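One contact in two related proteins. Structure 1 is beta-glucosidase from Saccharopolyspora erythraea, which probably hydrolyses terminal, non-reducing beta-D-glucosyl residues of its substrates, releasing beta-D-glucose: PDB 5M6G (chain A, 1.83 Å), residues A130-N135 and G447-W452. Structure 2 is Exo-1,3/1,4-beta-glucanase from Pseudoalteromonas sp.: PDB 3UT0 (chain B, 2.30 Å), residues A111-S116 and G432-W437. Both blocks share one frame: the second was fitted to the first on N, CA, C and O of the twelve residues, RMSD 0.42 Å. Numbering follows each deposited sequence.

Structure 1 (5M6G); sequences AVHGHN and GWTISW. With SOR (sorbitol), chain C.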
loop_
_atom_site.group_PDB
_atom_site.type_symbol
_atom_site.label_atom_id
_atom_site.label_comp_id
_atom_site.label_asym_id
_atom_site.label_seq_id
_atom_site.Cartn_x
_atom_site.Cartn_y
_atom_site.Cartn_z
ATOM N N ALA A 130 -3.137 2.787 -5.072
ATOM C CA ALA A 130 -1.855 2.787 -5.767
ATOM C C ALA A 130 -0.800 2.717 -4.670
ATOM O O ALA A 130 -0.218 3.729 -4.279
ATOM C CB ALA A 130 -1.684 4.022 -6.669
ATOM N N VAL A 131 -0.567 1.496 -4.162
ATOM C CA VAL A 131 0.232 1.293 -2.950
ATOM C C VAL A 131 1.650 0.775 -3.217
ATOM O O VAL A 131 2.467 0.740 -2.282
ATOM C CB VAL A 131 -0.491 0.345 -1.968
ATOM C CG1 VAL A 131 -1.799 0.959 -1.527
ATOM C CG2 VAL A 131 -0.736 -1.014 -2.618
ATOM N N HIS A 132 1.964 0.343 -4.444
ATOM C CA HIS A 132 3.361 0.100 -4.811
ATOM C C HIS A 132 3.436 0.296 -6.328
ATOM O O HIS A 132 3.702 -0.611 -7.115
ATOM C CB HIS A 132 3.906 -1.257 -4.348
ATOM C CG HIS A 132 3.179 -2.464 -4.876
ATOM N ND1 HIS A 132 3.833 -3.644 -5.179
ATOM C CD2 HIS A 132 1.866 -2.697 -5.106
ATOM C CE1 HIS A 132 2.953 -4.548 -5.570
ATOM N NE2 HIS A 132 1.752 -3.994 -5.548
ATOM N N GLY A 133 3.219 1.548 -6.730
ATOM C CA GLY A 133 2.894 1.868 -8.104
ATOM C C GLY A 133 1.390 1.901 -8.295
ATOM O O GLY A 133 0.607 1.690 -7.365
ATOM N N HIS A 134 0.979 2.190 -9.535
ATOM C CA HIS A 134 -0.436 2.182 -9.918
ATOM C C HIS A 134 -0.855 0.731 -10.186
ATOM O O HIS A 134 -1.114 0.310 -11.315
ATOM C CB HIS A 134 -0.643 3.095 -11.123
ATOM C CG HIS A 134 -2.061 3.517 -11.340
ATOM N ND1 HIS A 134 -3.105 3.024 -10.592
ATOM C CD2 HIS A 134 -2.608 4.375 -12.234
ATOM C CE1 HIS A 134 -4.236 3.575 -11.004
ATOM N NE2 HIS A 134 -3.961 4.398 -12.002
ATOM N N ASN A 135 -0.924 -0.050 -9.096
ATOM C CA ASN A 135 -0.848 -1.509 -9.177
ATOM C C ASN A 135 -2.093 -2.190 -9.739
ATOM O O ASN A 135 -2.015 -3.376 -10.069
ATOM C CB ASN A 135 -0.532 -2.095 -7.799
ATOM C CG ASN A 135 -1.345 -1.446 -6.680
ATOM O OD1 ASN A 135 -0.861 -0.547 -6.000
ATOM N ND2 ASN A 135 -2.580 -1.902 -6.491
ATOM N N GLY A 447 0.683 -9.244 -2.984
ATOM C CA GLY A 447 -0.671 -8.717 -2.982
ATOM C C GLY A 447 -0.775 -7.353 -3.634
ATOM O O GLY A 447 0.210 -6.655 -3.875
ATOM N N TRP A 448 -2.022 -6.970 -3.927
ATOM C CA TRP A 448 -2.315 -5.664 -4.515
ATOM C C TRP A 448 -1.552 -5.481 -5.826
ATOM O O TRP A 448 -0.864 -4.484 -6.041
ATOM C CB TRP A 448 -1.977 -4.536 -3.537
ATOM C CG TRP A 448 -2.802 -4.506 -2.279
ATOM C CD1 TRP A 448 -2.411 -4.905 -1.029
ATOM C CD2 TRP A 448 -4.140 -4.019 -2.143
ATOM N NE1 TRP A 448 -3.434 -4.712 -0.127
ATOM C CE2 TRP A 448 -4.506 -4.166 -0.786
ATOM C CE3 TRP A 448 -5.073 -3.480 -3.040
ATOM C CZ2 TRP A 448 -5.765 -3.792 -0.303
ATOM C CZ3 TRP A 448 -6.322 -3.104 -2.557
ATOM C CH2 TRP A 448 -6.654 -3.265 -1.202
ATOM N N THR A 449 -1.626 -6.485 -6.690
ATOM C CA THR A 449 -0.957 -6.409 -7.984
ATOM C C THR A 449 -1.951 -6.914 -9.018
ATOM O O THR A 449 -2.245 -8.112 -9.060
ATOM C CB THR A 449 0.341 -7.217 -7.999
ATOM O OG1 THR A 449 1.166 -6.835 -6.880
ATOM C CG2 THR A 449 1.100 -6.950 -9.296
ATOM N N ILE A 450 -2.476 -5.987 -9.825
ATOM C CA ILE A 450 -3.602 -6.191 -10.732
ATOM C C ILE A 450 -4.861 -6.526 -9.950
ATOM O O ILE A 450 -5.785 -5.711 -9.882
ATOM C CB ILE A 450 -3.330 -7.275 -11.789
ATOM C CG1 ILE A 450 -2.011 -7.000 -12.500
ATOM C CG2 ILE A 450 -4.487 -7.291 -12.788
ATOM C CD1 ILE A 450 -1.919 -5.620 -13.089
ATOM N N SER A 451 -4.917 -7.728 -9.378
ATOM C CA SER A 451 -6.013 -8.121 -8.503
ATOM C C SER A 451 -5.758 -7.654 -7.070
ATOM O O SER A 451 -4.693 -7.133 -6.738
ATOM C CB SER A 451 -6.198 -9.635 -8.520
ATOM O OG SER A 451 -5.091 -10.258 -7.900
ATOM N N TRP A 452 -6.762 -7.861 -6.215
ATOM C CA TRP A 452 -6.666 -7.481 -4.805
ATOM C C TRP A 452 -5.685 -8.376 -4.050
ATOM O O TRP A 452 -4.734 -7.896 -3.418
ATOM C CB TRP A 452 -8.062 -7.557 -4.175
ATOM C CG TRP A 452 -8.104 -7.402 -2.691
ATOM C CD1 TRP A 452 -7.413 -6.501 -1.933
ATOM C CD2 TRP A 452 -8.883 -8.183 -1.777
ATOM N NE1 TRP A 452 -7.722 -6.670 -0.602
ATOM C CE2 TRP A 452 -8.621 -7.696 -0.481
ATOM C CE3 TRP A 452 -9.779 -9.248 -1.932
ATOM C CZ2 TRP A 452 -9.225 -8.235 0.658
ATOM C CZ3 TRP A 452 -10.381 -9.778 -0.799
ATOM C CH2 TRP A 452 -10.099 -9.271 0.476
HETATM C C1 SOR C . -7.212 -0.311 2.678
HETATM C C2 SOR C . -7.634 -0.204 1.223
HETATM C C3 SOR C . -9.002 -0.860 1.056
HETATM C C4 SOR C . -9.319 -1.103 -0.417
HETATM C C5 SOR C . -10.352 -2.213 -0.631
HETATM C C6 SOR C . -10.320 -2.613 -2.103
HETATM O O1 SOR C . -5.813 -0.234 2.795
HETATM O O2 SOR C . -7.694 1.159 0.841
HETATM O O3 SOR C . -9.969 -0.011 1.617
HETATM O O4 SOR C . -9.782 0.094 -1.009
HETATM O O5 SOR C . -10.100 -3.345 0.193
HETATM O O6 SOR C . -10.937 -3.870 -2.288
HETATM O O HOH W 1 -4.115 -4.347 -7.411
#
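At the interface of the two glycosyl hydrolase family 3 domains, where Trp448 lines the sorbitol pocket, Val131, His132 and Asn135 meet Trp448 and its neighbours. The loop after strand 125-128 of the TIM-barrel domain faces the loop after helix 441-445. His132 NE2 donates to Trp448 O (2.7 Å, 153° at the hydrogen); the acceptor lies in the imidazole plane, and the donor stands above the carbonyl plane. ND1 bonds Tyr143 O, and the two bonds together would fix the ring's rotation. At the same ring edge lies Thr449 OG1, 3.2 Å from His132 CE1 and bonded to Gly446 O. A second bond runs from Ile450 N to Asn135 O (2.7 Å). Asn135 CB packs on Trp448 O (3.0 Å). With chi1 at 44°, its amide turns back: OD1 accepts from Val131 N (2.8 Å), while ND2 donates to a water (3.0 Å) that donates to Ser451 O. Val131 CG2 rests against Trp448 CB (3.8 Å). Trp448 bonds Glu195 through NE1 and touches sorbitol C4 through CH2 (3.5 Å).

Structure 2 (3UT0); sequences AMHGHS and GWSVSW.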
loop_
_atom_site.group_PDB
_atom_site.type_symbol
_atom_site.label_atom_id
_atom_site.label_comp_id
_atom_site.label_asym_id
_atom_site.label_seq_id
_atom_site.Cartn_x
_atom_site.Cartn_y
_atom_site.Cartn_z
ATOM N N ALA B 111 -2.702 3.524 -4.814
ATOM C CA ALA B 111 -1.407 3.339 -5.444
ATOM C C ALA B 111 -0.452 2.686 -4.468
ATOM O O ALA B 111 0.506 3.296 -3.999
ATOM C CB ALA B 111 -0.846 4.682 -5.932
ATOM N N MET B 112 -0.700 1.404 -4.232
ATOM C CA MET B 112 -0.045 0.644 -3.178
ATOM C C MET B 112 1.467 0.529 -3.422
ATOM O O MET B 112 2.276 0.766 -2.526
ATOM C CB MET B 112 -0.703 -0.737 -3.036
ATOM C CG MET B 112 -0.467 -1.496 -1.722
ATOM S SD MET B 112 -1.122 -0.686 -0.243
ATOM C CE MET B 112 -2.878 -0.806 -0.551
ATOM N N HIS B 113 1.840 0.200 -4.657
ATOM C CA HIS B 113 3.251 0.115 -5.042
ATOM C C HIS B 113 3.428 0.395 -6.528
ATOM O O HIS B 113 3.828 -0.481 -7.314
ATOM C CB HIS B 113 3.878 -1.235 -4.637
ATOM C CG HIS B 113 3.143 -2.450 -5.124
ATOM N ND1 HIS B 113 3.787 -3.631 -5.433
ATOM C CD2 HIS B 113 1.824 -2.679 -5.332
ATOM C CE1 HIS B 113 2.899 -4.531 -5.814
ATOM N NE2 HIS B 113 1.702 -3.977 -5.763
ATOM N N GLY B 114 3.136 1.639 -6.890
ATOM C CA GLY B 114 2.933 2.029 -8.272
ATOM C C GLY B 114 1.442 2.118 -8.523
ATOM O O GLY B 114 0.644 2.011 -7.598
ATOM N N HIS B 115 1.061 2.302 -9.777
ATOM C CA HIS B 115 -0.344 2.360 -10.155
ATOM C C HIS B 115 -0.826 0.917 -10.259
ATOM O O HIS B 115 -1.228 0.457 -11.331
ATOM C CB HIS B 115 -0.474 3.056 -11.499
ATOM C CG HIS B 115 -1.864 3.514 -11.810
ATOM N ND1 HIS B 115 -2.914 3.360 -10.932
ATOM C CD2 HIS B 115 -2.378 4.126 -12.905
ATOM C CE1 HIS B 115 -4.015 3.856 -11.469
ATOM N NE2 HIS B 115 -3.718 4.326 -12.667
ATOM N N SER B 116 -0.862 0.222 -9.129
ATOM C CA SER B 116 -0.817 -1.247 -9.087
ATOM C C SER B 116 -2.146 -1.954 -9.400
ATOM O O SER B 116 -2.200 -3.170 -9.451
ATOM C CB SER B 116 -0.226 -1.741 -7.762
ATOM O OG SER B 116 -0.775 -1.052 -6.647
ATOM N N GLY B 432 0.218 -9.225 -2.876
ATOM C CA GLY B 432 -1.146 -8.713 -2.974
ATOM C C GLY B 432 -1.164 -7.294 -3.539
ATOM O O GLY B 432 -0.122 -6.647 -3.633
ATOM N N TRP B 433 -2.352 -6.800 -3.874
ATOM C CA TRP B 433 -2.526 -5.474 -4.462
ATOM C C TRP B 433 -1.687 -5.341 -5.739
ATOM O O TRP B 433 -0.976 -4.354 -5.929
ATOM C CB TRP B 433 -2.130 -4.354 -3.495
ATOM C CG TRP B 433 -2.845 -4.358 -2.181
ATOM C CD1 TRP B 433 -2.340 -4.735 -0.971
ATOM C CD2 TRP B 433 -4.201 -3.948 -1.938
ATOM N NE1 TRP B 433 -3.293 -4.577 0.007
ATOM C CE2 TRP B 433 -4.446 -4.105 -0.560
ATOM C CE3 TRP B 433 -5.229 -3.470 -2.752
ATOM C CZ2 TRP B 433 -5.676 -3.800 0.024
ATOM C CZ3 TRP B 433 -6.448 -3.167 -2.175
ATOM C CH2 TRP B 433 -6.661 -3.335 -0.798
ATOM N N SER B 434 -1.757 -6.353 -6.592
ATOM C CA SER B 434 -0.983 -6.390 -7.822
ATOM C C SER B 434 -1.874 -6.879 -8.955
ATOM O O SER B 434 -2.043 -8.086 -9.135
ATOM C CB SER B 434 0.230 -7.296 -7.684
ATOM O OG SER B 434 1.088 -6.817 -6.664
ATOM N N VAL B 435 -2.472 -5.938 -9.679
ATOM C CA VAL B 435 -3.478 -6.213 -10.714
ATOM C C VAL B 435 -4.790 -6.713 -10.141
ATOM O O VAL B 435 -5.863 -6.223 -10.487
ATOM C CB VAL B 435 -2.944 -7.196 -11.803
ATOM C CG1 VAL B 435 -4.020 -7.472 -12.842
ATOM C CG2 VAL B 435 -1.708 -6.628 -12.471
ATOM N N SER B 436 -4.689 -7.685 -9.248
ATOM C CA SER B 436 -5.819 -8.165 -8.467
ATOM C C SER B 436 -5.586 -7.968 -6.976
ATOM O O SER B 436 -4.508 -7.555 -6.557
ATOM C CB SER B 436 -6.109 -9.631 -8.774
ATOM O OG SER B 436 -5.177 -10.475 -8.122
ATOM N N TRP B 437 -6.621 -8.210 -6.183
ATOM C CA TRP B 437 -6.579 -7.934 -4.750
ATOM C C TRP B 437 -5.646 -8.889 -4.013
ATOM O O TRP B 437 -4.620 -8.459 -3.487
ATOM C CB TRP B 437 -7.991 -8.029 -4.180
ATOM C CG TRP B 437 -8.108 -7.675 -2.741
ATOM C CD1 TRP B 437 -7.486 -6.649 -2.096
ATOM C CD2 TRP B 437 -8.941 -8.317 -1.762
ATOM N NE1 TRP B 437 -7.860 -6.623 -0.771
ATOM C CE2 TRP B 437 -8.757 -7.636 -0.546
ATOM C CE3 TRP B 437 -9.823 -9.403 -1.796
ATOM C CZ2 TRP B 437 -9.416 -8.009 0.621
ATOM C CZ3 TRP B 437 -10.483 -9.765 -0.631
ATOM C CH2 TRP B 437 -10.275 -9.072 0.554
#
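In this junction of two loops from the family 3 domains, Met112, His113 and Ser116 meet Trp433 and its neighbours. His113 NE2 donates to Trp433 O (2.7 Å, 146° at the hydrogen); the acceptor lies close to the imidazole plane, and the donor stands above the carbonyl plane. ND1 bonds Phe124 O, and the two bonds together would fix the ring's rotation. At the same ring edge lies Ser434 OG, 3.0 Å from His113 CE1 and bonded to Gly431 O. A second bond runs from Val435 N to Ser116 O (2.8 Å). Ser116 CB packs on Trp433 O (3.3 Å). With chi1 at 45°, Ser116 OG turns back toward the start of its own loop, 3.4 Å from Met112 N. Met112 CG touches Trp433 CB (3.8 Å). Beyond CG the chain bends at chi2 and chi3, bringing CE over the indole: CE stands 3.6 Å from the centroid of the Trp433 five-membered ring, 9° off its normal, a CH-pi contact. SD, 4.4 Å from that centroid, completes a Met-aromatic contact. Trp433 bonds Glu176 through NE1.

How the two compare
The bonds from His132(A) NE2 to Trp448(A) O and from His113(B) NE2 to Trp433(B) O match, each 2.7 Å, and the backbone bond from Ile450(A) N to Asn135(A) O recurs from Val435(B) N to Ser116(B) O. Within the first loop, the bond from Val131(A) N to Asn135(A) OD1, 2.8 Å, is replaced by a close polar pair, Met112(B) N and Ser116(B) OG, 3.4 Å apart. CG of Asn135(A) and OG of Ser116(B) lie 0.7 Å apart after superposition, with chi1 44° against 45°; ND2 of Asn135(A), which donates to a water modelled in structure 1, has no counterpart in Ser116(B). OG1 of Thr449(A) and OG of Ser434(B) lie only 0.2 Å apart, beside His132(A) and His113(B) and bonded to Gly446(A) O and Gly431(B) O; CG2 of Thr449(A) has no counterpart in Ser434(B).

In the packing, CB of Val131(A) and CB of Met112(B) stand 1.5 Å apart after superposition, yet CG2 of Val131(A) and CG of Met112(B) fall 1.1 Å apart, and both side chains touch the tryptophan, Trp448(A) or Trp433(B). SD and CE of Met112(B), without counterpart in Val131(A), carry the packing further onto the Trp433(B) ring; CG1 of Val131(A) has no counterpart in Met112(B). Trp448(A) and Trp433(B) keep their place, consistent with the longer side chain being accommodated without moving the ring. At Ile450(A)/Val435(B), where phi is positive in both, CG1 of Ile450(A) lies 0.5 Å apart from CG2 of Val435(B), and CG2 of Ile450(A) likewise from CG1 of Val435(B).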